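Local coordinates for protein bile salt hydrolase/transferase (Clostridium perfringens, PDB 2BJF) that hydrolyses the amide bond of glycine- and taurine-conjugated bile salts, releasing the free bile acid, and can also join bile acids to amines, at residues Cys2-Ala6 with Gly171-Asn175; Gly17-Glu23 with Asp274-Ser280; Arg231-Arg236 with Ile255-Val259. Where two conformers were deposited one is given. Residue numbers count along the deposited sequence, not the author numbering.

Contact 1. Residues Cys2-Ala6 with Gly171-Asn175; sequences CTGLA and GVLTN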
# COMPACT_ATOMS: atom_id res chain seq x y z
N CYS A 2 3.56 -8.93 19.09
CA CYS A 2 4.48 -10.09 19.20
C CYS A 2 4.61 -10.80 17.86
O CYS A 2 3.67 -10.81 17.07
CB CYS A 2 3.97 -11.09 20.24
SG CYS A 2 3.56 -10.37 21.82
N THR A 3 5.77 -11.39 17.63
CA THR A 3 6.00 -12.20 16.44
C THR A 3 6.75 -13.47 16.82
O THR A 3 7.84 -13.40 17.38
CB THR A 3 6.77 -11.44 15.34
OG1 THR A 3 6.12 -10.19 15.07
CG2 THR A 3 6.84 -12.25 14.05
N GLY A 4 6.15 -14.62 16.51
CA GLY A 4 6.79 -15.92 16.72
C GLY A 4 7.40 -16.43 15.44
O GLY A 4 6.88 -16.17 14.35
N LEU A 5 8.51 -17.15 15.56
CA LEU A 5 9.26 -17.64 14.40
C LEU A 5 9.90 -19.00 14.67
O LEU A 5 10.50 -19.21 15.73
CB LEU A 5 10.34 -16.63 13.99
CG LEU A 5 11.31 -16.97 12.86
CD1 LEU A 5 10.59 -17.16 11.52
CD2 LEU A 5 12.40 -15.91 12.73
N ALA A 6 9.75 -19.91 13.71
CA ALA A 6 10.47 -21.18 13.72
C ALA A 6 11.34 -21.27 12.47
O ALA A 6 10.87 -21.00 11.36
CB ALA A 6 9.49 -22.35 13.78
N GLY A 171 5.36 -21.16 9.61
CA GLY A 171 6.51 -21.01 10.50
C GLY A 171 6.50 -19.73 11.32
O GLY A 171 7.51 -19.39 11.96
N VAL A 172 5.37 -19.03 11.31
CA VAL A 172 5.25 -17.74 11.99
C VAL A 172 3.91 -17.56 12.70
O VAL A 172 2.94 -18.27 12.40
CB VAL A 172 5.48 -16.53 11.02
CG1 VAL A 172 6.76 -16.70 10.20
CG2 VAL A 172 4.27 -16.32 10.11
N LEU A 173 3.87 -16.62 13.63
CA LEU A 173 2.63 -16.21 14.29
C LEU A 173 2.77 -14.77 14.76
O LEU A 173 3.86 -14.34 15.12
CB LEU A 173 2.33 -17.12 15.49
CG LEU A 173 0.95 -17.00 16.16
CD1 LEU A 173 -0.16 -17.44 15.21
CD2 LEU A 173 0.89 -17.81 17.45
N THR A 174 1.68 -14.01 14.74
CA THR A 174 1.67 -12.70 15.38
C THR A 174 0.52 -12.61 16.39
O THR A 174 0.51 -13.35 17.39
CB THR A 174 1.64 -11.51 14.37
OG1 THR A 174 0.47 -11.59 13.55
CG2 THR A 174 2.90 -11.52 13.50
N ASN A 175 -0.43 -11.72 16.14
CA ASN A 175 -1.55 -11.50 17.04
C ASN A 175 -2.87 -11.62 16.28
O ASN A 175 -2.94 -12.36 15.30
CB ASN A 175 -1.38 -10.15 17.75
CG ASN A 175 0.02 -9.98 18.36
OD1 ASN A 175 0.86 -9.26 17.81
ND2 ASN A 175 0.27 -10.65 19.47

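Contact 2. Residues Gly17-Glu23 with Asp274-Ser280; sequences GRNMDIE and DLTQYTS. With DXC ((3alpha,5beta,12alpha)-3,12-dihydroxycholan-24-oic acid), chain B.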
# COMPACT_ATOMS: atom_id res chain seq x y z
N GLY A 17 11.49 -19.02 18.62
CA GLY A 17 11.49 -17.87 19.51
C GLY A 17 10.53 -16.79 19.09
O GLY A 17 9.63 -17.02 18.28
N ARG A 18 10.73 -15.59 19.64
CA ARG A 18 9.75 -14.52 19.49
C ARG A 18 10.26 -13.12 19.80
O ARG A 18 11.21 -12.95 20.57
CB ARG A 18 8.51 -14.80 20.36
CG ARG A 18 8.81 -14.98 21.86
CD ARG A 18 8.68 -13.67 22.65
NE ARG A 18 7.32 -13.13 22.61
CZ ARG A 18 6.30 -13.58 23.33
NH1 ARG A 18 6.46 -14.59 24.19
NH2 ARG A 18 5.10 -13.01 23.21
N ASN A 19 9.62 -12.13 19.18
CA ASN A 19 9.65 -10.76 19.65
C ASN A 19 8.59 -10.60 20.73
O ASN A 19 7.45 -11.05 20.56
CB ASN A 19 9.32 -9.78 18.52
CG ASN A 19 10.51 -9.49 17.62
OD1 ASN A 19 11.65 -9.82 17.94
ND2 ASN A 19 10.24 -8.87 16.48
N MET A 20 8.96 -9.97 21.84
CA MET A 20 7.99 -9.59 22.87
C MET A 20 7.64 -8.12 22.70
O MET A 20 8.47 -7.24 22.98
CB MET A 20 8.55 -9.84 24.27
CG MET A 20 7.72 -9.24 25.41
SD MET A 20 6.08 -9.96 25.56
CE MET A 20 6.50 -11.60 26.13
N ASP A 21 6.42 -7.85 22.24
CA ASP A 21 5.98 -6.49 21.97
C ASP A 21 4.98 -6.01 23.02
O ASP A 21 3.78 -6.32 22.95
CB ASP A 21 5.38 -6.37 20.56
CG ASP A 21 6.31 -6.88 19.47
OD1 ASP A 21 7.55 -6.91 19.67
OD2 ASP A 21 5.80 -7.25 18.39
N ILE A 22 5.48 -5.27 24.01
CA ILE A 22 4.67 -4.70 25.09
C ILE A 22 5.20 -3.32 25.50
O ILE A 22 6.35 -2.98 25.21
CB ILE A 22 4.57 -5.63 26.33
CG1 ILE A 22 5.96 -6.13 26.76
CG2 ILE A 22 3.61 -6.80 26.07
CD1 ILE A 22 5.97 -6.96 28.04
N GLU A 23 4.35 -2.54 26.17
CA GLU A 23 4.71 -1.18 26.60
C GLU A 23 5.11 -1.12 28.08
O GLU A 23 5.29 -0.04 28.65
CB GLU A 23 3.57 -0.20 26.30
CG GLU A 23 2.34 -0.30 27.21
CD GLU A 23 1.31 -1.33 26.75
OE1 GLU A 23 1.70 -2.41 26.26
OE2 GLU A 23 0.10 -1.06 26.92
N ASP A 274 4.89 1.38 22.59
CA ASP A 274 4.95 -0.07 22.47
C ASP A 274 6.30 -0.42 21.85
O ASP A 274 6.66 0.12 20.80
CB ASP A 274 3.80 -0.57 21.60
CG ASP A 274 3.43 -2.02 21.87
OD1 ASP A 274 4.10 -2.69 22.68
OD2 ASP A 274 2.45 -2.49 21.25
N LEU A 275 7.04 -1.31 22.50
CA LEU A 275 8.39 -1.67 22.07
C LEU A 275 8.55 -3.18 21.94
O LEU A 275 7.88 -3.94 22.63
CB LEU A 275 9.44 -1.19 23.09
CG LEU A 275 9.39 0.19 23.75
CD1 LEU A 275 10.55 0.35 24.73
CD2 LEU A 275 9.41 1.29 22.72
N THR A 276 9.46 -3.60 21.06
CA THR A 276 9.98 -4.96 21.12
C THR A 276 10.96 -4.98 22.29
O THR A 276 12.13 -4.60 22.14
CB THR A 276 10.64 -5.40 19.80
OG1 THR A 276 9.65 -5.42 18.76
CG2 THR A 276 11.25 -6.80 19.92
N GLN A 277 10.47 -5.40 23.45
CA GLN A 277 11.24 -5.38 24.69
C GLN A 277 12.42 -6.36 24.65
O GLN A 277 13.52 -6.03 25.10
CB GLN A 277 10.35 -5.69 25.89
CG GLN A 277 9.22 -4.68 26.12
CD GLN A 277 9.67 -3.38 26.79
OE1 GLN A 277 8.92 -2.41 26.83
NE2 GLN A 277 10.89 -3.37 27.33
N TYR A 278 12.17 -7.55 24.11
CA TYR A 278 13.21 -8.56 23.92
C TYR A 278 12.94 -9.45 22.71
O TYR A 278 11.81 -9.54 22.22
CB TYR A 278 13.46 -9.38 25.19
CG TYR A 278 12.39 -10.38 25.58
CD1 TYR A 278 12.34 -11.65 24.99
CD2 TYR A 278 11.45 -10.08 26.56
CE1 TYR A 278 11.37 -12.57 25.36
CE2 TYR A 278 10.48 -11.00 26.94
CZ TYR A 278 10.44 -12.24 26.33
OH TYR A 278 9.47 -13.15 26.70
N THR A 279 14.00 -10.10 22.24
CA THR A 279 13.91 -11.08 21.17
C THR A 279 14.60 -12.35 21.65
O THR A 279 15.79 -12.33 21.98
CB THR A 279 14.57 -10.57 19.88
OG1 THR A 279 13.95 -9.34 19.48
CG2 THR A 279 14.44 -11.59 18.75
N SER A 280 13.84 -13.44 21.72
CA SER A 280 14.37 -14.72 22.17
C SER A 280 14.48 -15.70 21.01
O SER A 280 13.68 -15.67 20.08
CB SER A 280 13.51 -15.31 23.29
OG SER A 280 12.24 -15.71 22.82
C1 DXC B . -1.77 -9.68 35.20
C2 DXC B . -1.94 -11.15 34.82
C3 DXC B . -0.88 -12.07 35.44
C4 DXC B . 0.57 -11.59 35.23
C5 DXC B . 0.68 -10.11 35.61
C6 DXC B . -0.35 -9.21 34.92
C7 DXC B . -1.11 -13.51 34.96
C8 DXC B . -0.65 -13.76 33.53
C9 DXC B . 0.75 -13.23 33.22
C10 DXC B . 0.97 -11.80 33.74
C11 DXC B . 1.00 -13.19 31.70
C12 DXC B . 2.40 -12.71 31.29
C13 DXC B . 2.65 -11.31 31.86
C14 DXC B . 2.37 -11.25 33.37
C15 DXC B . 0.70 -14.42 30.86
C16 DXC B . 1.46 -14.14 29.56
C17 DXC B . 2.24 -12.83 29.77
C18 DXC B . 1.52 -12.36 36.15
C19 DXC B . 3.47 -12.71 28.84
O1 DXC B . 1.88 -10.31 31.17
O2 DXC B . -2.69 -8.88 34.45
C20 DXC B . 3.49 -13.67 31.80
C21 DXC B . 3.05 -12.64 27.36
C22 DXC B . 2.16 -11.44 27.05
C23 DXC B . 2.21 -11.04 25.59
O3 DXC B . 3.05 -11.58 24.83
O4 DXC B . 1.40 -10.18 25.20
C24 DXC B . 4.41 -11.55 29.16

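Contact 3. Residues Arg231-Arg236 with Ile255-Val259; sequences RVAFLR and ILNNV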
# COMPACT_ATOMS: atom_id res chain seq x y z
N ARG A 231 5.03 -9.79 6.50
CA ARG A 231 6.46 -9.54 6.36
C ARG A 231 7.32 -10.71 6.82
O ARG A 231 8.18 -11.18 6.08
CB ARG A 231 6.88 -8.24 7.07
CG ARG A 231 6.34 -6.98 6.41
CD ARG A 231 7.32 -5.80 6.52
NE ARG A 231 7.64 -5.44 7.90
CZ ARG A 231 6.86 -4.71 8.70
NH1 ARG A 231 5.67 -4.28 8.29
NH2 ARG A 231 7.26 -4.43 9.93
N VAL A 232 7.06 -11.21 8.03
CA VAL A 232 7.86 -12.32 8.57
C VAL A 232 7.68 -13.61 7.75
O VAL A 232 8.63 -14.36 7.55
CB VAL A 232 7.62 -12.53 10.11
CG1 VAL A 232 6.21 -13.01 10.41
CG2 VAL A 232 8.66 -13.48 10.69
N ALA A 233 6.46 -13.85 7.26
CA ALA A 233 6.18 -15.03 6.45
C ALA A 233 7.02 -15.05 5.17
O ALA A 233 7.61 -16.08 4.83
CB ALA A 233 4.70 -15.12 6.12
N PHE A 234 7.08 -13.92 4.48
CA PHE A 234 7.81 -13.83 3.22
C PHE A 234 9.32 -13.69 3.39
O PHE A 234 10.08 -14.24 2.59
CB PHE A 234 7.23 -12.73 2.32
CG PHE A 234 5.94 -13.12 1.65
CD1 PHE A 234 5.96 -13.85 0.45
CD2 PHE A 234 4.72 -12.79 2.22
CE1 PHE A 234 4.76 -14.22 -0.17
CE2 PHE A 234 3.52 -13.17 1.60
CZ PHE A 234 3.54 -13.88 0.40
N LEU A 235 9.76 -12.98 4.42
CA LEU A 235 11.20 -12.89 4.73
C LEU A 235 11.77 -14.26 5.07
O LEU A 235 12.88 -14.60 4.65
CB LEU A 235 11.47 -11.91 5.88
CG LEU A 235 11.23 -10.42 5.67
CD1 LEU A 235 11.53 -9.68 6.95
CD2 LEU A 235 12.05 -9.85 4.52
N ARG A 236 11.01 -15.05 5.83
CA ARG A 236 11.39 -16.41 6.18
C ARG A 236 11.45 -17.29 4.93
O ARG A 236 12.43 -18.00 4.70
CB ARG A 236 10.41 -17.00 7.19
CG ARG A 236 10.70 -18.43 7.61
CD ARG A 236 9.56 -19.01 8.43
NE ARG A 236 9.86 -20.35 8.91
CZ ARG A 236 9.57 -21.47 8.26
NH1 ARG A 236 8.94 -21.43 7.09
NH2 ARG A 236 9.90 -22.64 8.79
N ILE A 255 15.57 -11.51 10.72
CA ILE A 255 14.17 -11.63 10.33
C ILE A 255 13.26 -10.88 11.30
O ILE A 255 12.45 -10.05 10.89
CB ILE A 255 13.73 -13.12 10.20
CG1 ILE A 255 14.47 -13.80 9.04
CG2 ILE A 255 12.22 -13.22 9.99
CD1 ILE A 255 14.32 -15.32 9.01
N LEU A 256 13.42 -11.14 12.60
CA LEU A 256 12.56 -10.52 13.61
C LEU A 256 12.80 -9.01 13.78
O LEU A 256 11.87 -8.28 14.14
CB LEU A 256 12.66 -11.25 14.95
CG LEU A 256 11.97 -12.62 15.03
CD1 LEU A 256 12.06 -13.17 16.44
CD2 LEU A 256 10.51 -12.56 14.59
N ASN A 257 14.02 -8.55 13.52
CA ASN A 257 14.33 -7.11 13.56
C ASN A 257 13.43 -6.30 12.62
O ASN A 257 13.07 -5.16 12.92
CB ASN A 257 15.80 -6.85 13.20
CG ASN A 257 16.78 -7.17 14.33
OD1 ASN A 257 17.99 -7.07 14.14
ND2 ASN A 257 16.26 -7.56 15.49
N ASN A 258 13.06 -6.91 11.49
CA ASN A 258 12.24 -6.24 10.49
C ASN A 258 10.83 -5.90 10.98
O ASN A 258 10.21 -4.95 10.50
CB ASN A 258 12.17 -7.08 9.21
CG ASN A 258 11.38 -6.40 8.11
OD1 ASN A 258 10.20 -6.70 7.92
ND2 ASN A 258 12.02 -5.48 7.40
N VAL A 259 10.34 -6.69 11.93
CA VAL A 259 9.00 -6.48 12.48
C VAL A 259 9.03 -5.98 13.93
O VAL A 259 8.00 -5.94 14.61
CB VAL A 259 8.11 -7.76 12.36
CG1 VAL A 259 7.75 -8.02 10.90
CG2 VAL A 259 8.80 -8.98 12.98

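Contact 1. Residues Cys2-Ala6 with Gly171-Asn175
Backbone hydrogen bonds carry most of this antiparallel pairing. The segments run at 168° to each other, with Gly4 and Leu173 as a hydrogen-bonded pair: Gly4 N reaches Leu173 O at 2.7 Å (165° at the hydrogen) and Leu173 N reaches Gly4 O at 3.1 Å. A third bond, Ala6 N to Gly171 O at 2.9 Å, closes the far end, although Gly171 has already left strand geometry with a positive phi of 83°. CA-H...O contacts fill in between, such as Thr174 CA to Cys2 O at 3.2 Å and Val172 CA to Gly4 O at 3.3 Å.

Apolar contact is slight. Leu5 and Val172, the non-hydrogen-bonded pair, share one face, their CD1 and CG1 atoms 4.1 Å apart, beneath helices 225-243 and 249-257. Leu173 points to the opposite face and packs on His143 and Met145 of strand 142-147, as expected of the layered Ntn-hydrolase fold.

The polar side-chain contact lies where the strands end. Cys2 N donates to Asn175 OD1 at 3.0 Å, and Asp21 also bonds this amine. Asn175 ND2 is held by the Asn82 carbonyl, and Arg228 binds both Cys2 O and Asn175 OD1. Cys2, assigned as the nucleophile, touches the bound deoxycholate, while Asn175 touches taurine. Asn175 OD1, together with Asp21, therefore holds the Cys2 amine in place, consistent with the Ntn mechanism, in which the terminal amino group acts as base.

Contact 2. Residues Gly17-Glu23 with Asp274-Ser280
A beta bulge interrupts this antiparallel pair. Asn19 faces Thr279 (CA-CA 4.5 Å) and Asp21 faces Thr276 (4.4 Å), so two steps on one strand match three on the other. The extra residue is Gln277, whose phi/psi of -67°/-42° is helical; its N still donates to Met20 O at 2.8 Å, while Met20 N bonds Tyr278 O at 2.9 Å.

On one face, two hydroxyls donate across the strands: Thr279 OG1 to Asn19 OD1 (2.8 Å) and Thr276 OG1 to Asp21 OD1 (2.7 Å). On the other, Met20 CB sits 3.6 Å from the Tyr278 ring centroid, 17° off its normal, a CH-pi contact.

Arg18 lies on that second face. Its NE bonds Asn19 O at 2.9 Å, and Asp69 and Gly80 O hold NH1 and NH2. Arg18 NH2 is 3.0 Å from carboxylate atom O3 of deoxycholate, and Met20 SD lies 3.5 Å from O3. The site thus sets a fixed positive charge against the product carboxylate.

Contact 3. Residues Arg231-Arg236 with Ile255-Val259
Val232 and Ile255 form the apolar centre, with Val232 CG2 only 3.6 Å from Ile255 CG2. Looser contacts spread from there: Val232 CG2 lies 4.4 Å from Leu256 CD2, Leu235 CB is 4.4 Å from Ile255 CG2, and Arg236 CA is 4.2 Å from Ile255 CD1. The nearest pair of CA atoms, Leu235 CA and Ile255 CA, is 6.5 Å apart, and the contact buries 388 Å² in all.

Toward the polar side, Leu235 CD1 touches Asn258 OD1 at 3.4 Å, and Val259 CG1 stands 4.3 Å from Val232 N. The edge itself belongs to Arg231, one turn before Leu235 and bonded to it by Leu235 N to Arg231 O at 2.9 Å, so both side chains point toward the partner segment. Arg231 NE donates to Asn258 OD1 at 2.9 Å, and Arg231 NH2 to Asn258 O at 3.0 Å with 161° at the hydrogen. The guanidinium thus grips the side chain and the backbone of one asparagine, tying down the chain near the end of helix 249-257; NH1 turns instead to the carbonyls of Pro220 and Asp222.

Both helices pack on the sheet that carries the nucleophile. Val232 rests on Thr3 and Val172, Leu256 and Val259 rest on Thr3, and Arg236 bonds Ala6 O. Toward the assembly, Asn258 packs on Phe223 of a second subunit, while Phe234, pointing elsewhere, meets Phe200 of a third edge-to-face, and its helix also packs against helix 179-186.

How the contacts relate
Contacts 1 and 2 lie 11 Å apart in one antiparallel sheet, in which strands 172-173, 3-8, 14-22 and 275-283 are successive neighbours. The neighbouring inner strands 3-8 and 14-22 join them, through Thr3 O to Asn19 N at 2.8 Å and Leu5 N to Gly17 O at 2.9 Å. Along the chain these two contacts alternate, so the sheet brings together distant parts of the sequence. Contact 3 opens after contact 1 closes and falls between the segments of contact 2; it packs its helices on the sheet, with centres 9 Å from contact 1 and 14 Å from contact 2. Leu256 touches both, placing this helical layer behind the strands that carry Cys2 and Arg18.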